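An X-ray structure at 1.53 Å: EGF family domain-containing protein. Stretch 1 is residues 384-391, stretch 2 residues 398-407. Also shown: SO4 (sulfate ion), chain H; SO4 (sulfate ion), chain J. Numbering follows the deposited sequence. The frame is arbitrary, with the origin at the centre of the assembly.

Stretch 1 (384-391) RLFMLSSA
Stretch 2 398-407: SQVRGYHWAT

The contact joins the C-terminal end of a helix to a loop that runs into a strand; from first CA to last, the two stretches run in roughly opposite directions. R384 to M387 are helical; L388 is the first residue to leave helical phi/psi (-110/16), S389 (-87/-87) makes a kink, and S390 (-154/154) and A391 (-156/136) are extended. In stretch 2, Q399 to H404 is loop or turn, and W405 to T407 is strand. Two CA pairs set the register: L388 CA lies 4.0 Å from V400 CA, and S389 CA lies 4.5 Å from Y403 CA.

The carbonyls of M387, L388 and S389 accept every hydrogen bond between the stretches. L388 O accepts from R401 N at 2.9 Å, with weak bonds from G402 N and Y403 N, each 3.4 Å from L388 O. S389 O takes G402 N at 2.8 Å. G402 sits at phi/psi 91/17, where a CB would jam against the preceding carbonyl, so the turn that presents these amides calls for glycine. Q399 extends its side chain (chi1 t, chi2 t, chi3 -49°), and its NE2 reaches M387 O at 3.2 Å in a nearly straight hydrogen bond.

S389 takes chi1 p, which brings its OG back to F386 O at 2.7 Å, a side-chain bond that ties the loop to the helix end. Its CA-H meets Y403 O, with S389 CA 3.1 Å from Y403 O; that oxygen has no conventional partner. S390, also p, places OG 3.3 Å from H404 CE1 at the ring edge. H404 (chi1 m, chi2 -67°) starts with CA-to-CB pointing away, but its ring end comes nearer.

L385 (t, p) fills the other end of the contact: CD1 lies 3.7 Å from Y403 CB, and CD2 lies 3.8 Å from A406 CB, whose CA-to-CB bond points toward stretch 1. L388 (m, t) sets CB 3.8 Å from Y403 CD2, oblique to the ring of Y403 (chi1 m, chi2 -26°), and carries CD2 to 3.3 Å from Q399 O. V400 (m) receives A391, with A391 CB 3.9 Å from V400 CG1.

R401 (m, m, p, chi4 -170°) leads its end away from stretch 1. The bend lets R401 NE bond V400 O at 2.9 Å, while its NH1 and NH2 grip the chain J sulfate: R401 NH1 to sulfate O3 is 2.8 Å, R401 NH2 to sulfate O2 2.9 Å. R384 (m, m, m, chi4 -180°) donates from NH2 to O2 of the chain H sulfate at 3.0 Å; M387 (m, t, p) sets SD 3.3 Å from that same oxygen.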

# COMPACT_ATOMS: atom_id res chain seq x y z
N ARG A 384 -15.17 -5.44 12.85
CA ARG A 384 -14.73 -6.58 13.64
C ARG A 384 -14.34 -7.75 12.75
O ARG A 384 -13.40 -8.47 13.07
CB ARG A 384 -15.80 -7.01 14.65
CG ARG A 384 -15.91 -6.09 15.88
CD ARG A 384 -14.57 -5.85 16.63
NE ARG A 384 -14.06 -7.02 17.35
CZ ARG A 384 -12.93 -7.03 18.06
NH1 ARG A 384 -12.54 -8.12 18.71
NH2 ARG A 384 -12.18 -5.94 18.13
N LEU A 385 -15.04 -7.96 11.64
CA LEU A 385 -14.61 -8.99 10.69
C LEU A 385 -13.15 -8.79 10.28
O LEU A 385 -12.34 -9.71 10.32
CB LEU A 385 -15.52 -8.99 9.46
CG LEU A 385 -15.10 -9.95 8.34
CD1 LEU A 385 -15.12 -11.40 8.81
CD2 LEU A 385 -16.01 -9.76 7.13
N PHE A 386 -12.82 -7.56 9.89
CA PHE A 386 -11.46 -7.19 9.52
C PHE A 386 -10.46 -7.50 10.64
O PHE A 386 -9.41 -8.10 10.40
CB PHE A 386 -11.45 -5.69 9.15
CG PHE A 386 -10.11 -5.12 8.80
CD1 PHE A 386 -9.30 -5.70 7.83
CD2 PHE A 386 -9.68 -3.93 9.39
CE1 PHE A 386 -8.09 -5.13 7.50
CE2 PHE A 386 -8.47 -3.36 9.06
CZ PHE A 386 -7.67 -3.96 8.11
N MET A 387 -10.82 -7.10 11.86
CA MET A 387 -9.95 -7.27 13.02
C MET A 387 -9.84 -8.73 13.47
O MET A 387 -8.92 -9.06 14.22
CB MET A 387 -10.44 -6.41 14.18
CG MET A 387 -10.45 -4.92 13.87
SD MET A 387 -11.40 -3.93 15.06
CE MET A 387 -10.21 -3.80 16.38
N LEU A 388 -10.76 -9.58 13.03
CA LEU A 388 -10.79 -11.00 13.40
C LEU A 388 -10.42 -11.91 12.23
O LEU A 388 -10.66 -13.12 12.27
CB LEU A 388 -12.19 -11.37 13.92
CG LEU A 388 -12.69 -10.69 15.19
CD1 LEU A 388 -14.13 -11.09 15.47
CD2 LEU A 388 -11.79 -11.04 16.37
N SER A 389 -9.82 -11.35 11.18
CA SER A 389 -9.61 -12.12 9.96
C SER A 389 -8.30 -12.90 10.01
O SER A 389 -8.30 -14.07 10.41
CB SER A 389 -9.67 -11.18 8.73
OG SER A 389 -8.68 -10.16 8.75
N SER A 390 -7.19 -12.29 9.61
CA SER A 390 -5.91 -12.98 9.62
C SER A 390 -4.81 -11.96 9.74
O SER A 390 -4.99 -10.79 9.38
CB SER A 390 -5.73 -13.84 8.37
OG SER A 390 -5.87 -13.08 7.19
N ALA A 391 -3.68 -12.38 10.29
CA ALA A 391 -2.58 -11.47 10.51
C ALA A 391 -1.27 -12.22 10.56
O ALA A 391 -1.17 -13.29 11.17
CB ALA A 391 -2.78 -10.70 11.79
N SER A 398 -3.83 -14.59 18.62
CA SER A 398 -4.83 -14.89 19.63
C SER A 398 -6.11 -14.08 19.39
O SER A 398 -7.17 -14.41 19.92
CB SER A 398 -4.27 -14.60 21.03
OG SER A 398 -3.82 -13.26 21.12
N GLN A 399 -5.98 -13.03 18.58
CA GLN A 399 -7.12 -12.17 18.25
C GLN A 399 -7.78 -12.59 16.94
O GLN A 399 -9.00 -12.78 16.91
CB GLN A 399 -6.68 -10.71 18.16
CG GLN A 399 -7.77 -9.76 17.70
CD GLN A 399 -7.34 -8.32 17.80
OE1 GLN A 399 -6.83 -7.88 18.84
NE2 GLN A 399 -7.52 -7.57 16.71
N VAL A 400 -7.01 -12.69 15.87
CA VAL A 400 -7.60 -13.09 14.60
C VAL A 400 -8.03 -14.56 14.66
O VAL A 400 -7.44 -15.36 15.39
CB VAL A 400 -6.64 -12.86 13.41
CG1 VAL A 400 -6.31 -11.38 13.28
CG2 VAL A 400 -5.36 -13.68 13.54
N ARG A 401 -9.07 -14.89 13.91
CA ARG A 401 -9.76 -16.17 14.02
C ARG A 401 -9.90 -16.91 12.70
O ARG A 401 -10.38 -18.05 12.68
CB ARG A 401 -11.17 -15.96 14.59
CG ARG A 401 -11.26 -15.30 15.96
CD ARG A 401 -10.91 -16.27 17.08
NE ARG A 401 -9.48 -16.37 17.26
CZ ARG A 401 -8.87 -17.28 18.03
NH1 ARG A 401 -7.55 -17.27 18.12
NH2 ARG A 401 -9.58 -18.17 18.70
N GLY A 402 -9.54 -16.26 11.60
CA GLY A 402 -9.70 -16.86 10.28
C GLY A 402 -11.03 -16.52 9.63
O GLY A 402 -11.43 -17.20 8.68
N TYR A 403 -11.72 -15.50 10.13
CA TYR A 403 -13.01 -15.09 9.57
C TYR A 403 -12.80 -14.12 8.42
O TYR A 403 -12.21 -13.06 8.61
CB TYR A 403 -13.89 -14.41 10.63
CG TYR A 403 -14.08 -15.13 11.95
CD1 TYR A 403 -13.99 -16.51 12.04
CD2 TYR A 403 -14.38 -14.40 13.09
CE1 TYR A 403 -14.17 -17.15 13.27
CE2 TYR A 403 -14.57 -15.03 14.30
CZ TYR A 403 -14.47 -16.39 14.39
OH TYR A 403 -14.65 -16.97 15.63
N HIS A 404 -13.30 -14.45 7.23
CA HIS A 404 -13.17 -13.55 6.08
C HIS A 404 -14.49 -13.12 5.48
O HIS A 404 -14.51 -12.30 4.56
CB HIS A 404 -12.31 -14.19 5.00
CG HIS A 404 -10.90 -14.37 5.43
ND1 HIS A 404 -10.06 -13.30 5.67
CD2 HIS A 404 -10.20 -15.48 5.76
CE1 HIS A 404 -8.89 -13.74 6.09
NE2 HIS A 404 -8.95 -15.06 6.16
N TRP A 405 -15.59 -13.66 6.01
CA TRP A 405 -16.93 -13.38 5.52
C TRP A 405 -17.84 -13.20 6.71
O TRP A 405 -17.75 -13.98 7.67
CB TRP A 405 -17.45 -14.52 4.63
CG TRP A 405 -16.47 -14.93 3.58
CD1 TRP A 405 -16.37 -14.44 2.31
CD2 TRP A 405 -15.41 -15.89 3.72
NE1 TRP A 405 -15.32 -15.04 1.65
CE2 TRP A 405 -14.71 -15.93 2.50
CE3 TRP A 405 -14.98 -16.71 4.77
CZ2 TRP A 405 -13.63 -16.77 2.28
CZ3 TRP A 405 -13.91 -17.54 4.56
CH2 TRP A 405 -13.23 -17.57 3.33
N ALA A 406 -18.70 -12.19 6.66
CA ALA A 406 -19.72 -12.01 7.68
C ALA A 406 -21.05 -11.65 7.03
O ALA A 406 -21.09 -10.96 6.01
CB ALA A 406 -19.33 -10.94 8.67
N THR A 407 -22.13 -12.10 7.65
CA THR A 407 -23.48 -11.71 7.27
C THR A 407 -24.06 -10.93 8.42
O THR A 407 -24.11 -11.43 9.55
CB THR A 407 -24.40 -12.92 6.98
OG1 THR A 407 -23.91 -13.64 5.84
CG2 THR A 407 -25.85 -12.49 6.73
S SO4 H . -13.14 -2.47 19.04
O1 SO4 H . -11.97 -2.97 19.78
O2 SO4 H . -13.19 -3.10 17.72
O3 SO4 H . -13.06 -1.02 18.95
O4 SO4 H . -14.36 -2.83 19.75
S SO4 J . -6.97 -19.83 20.74
O1 SO4 J . -5.98 -20.88 20.97
O2 SO4 J . -7.99 -20.33 19.82
O3 SO4 J . -6.30 -18.66 20.19
O4 SO4 J . -7.63 -19.49 22.00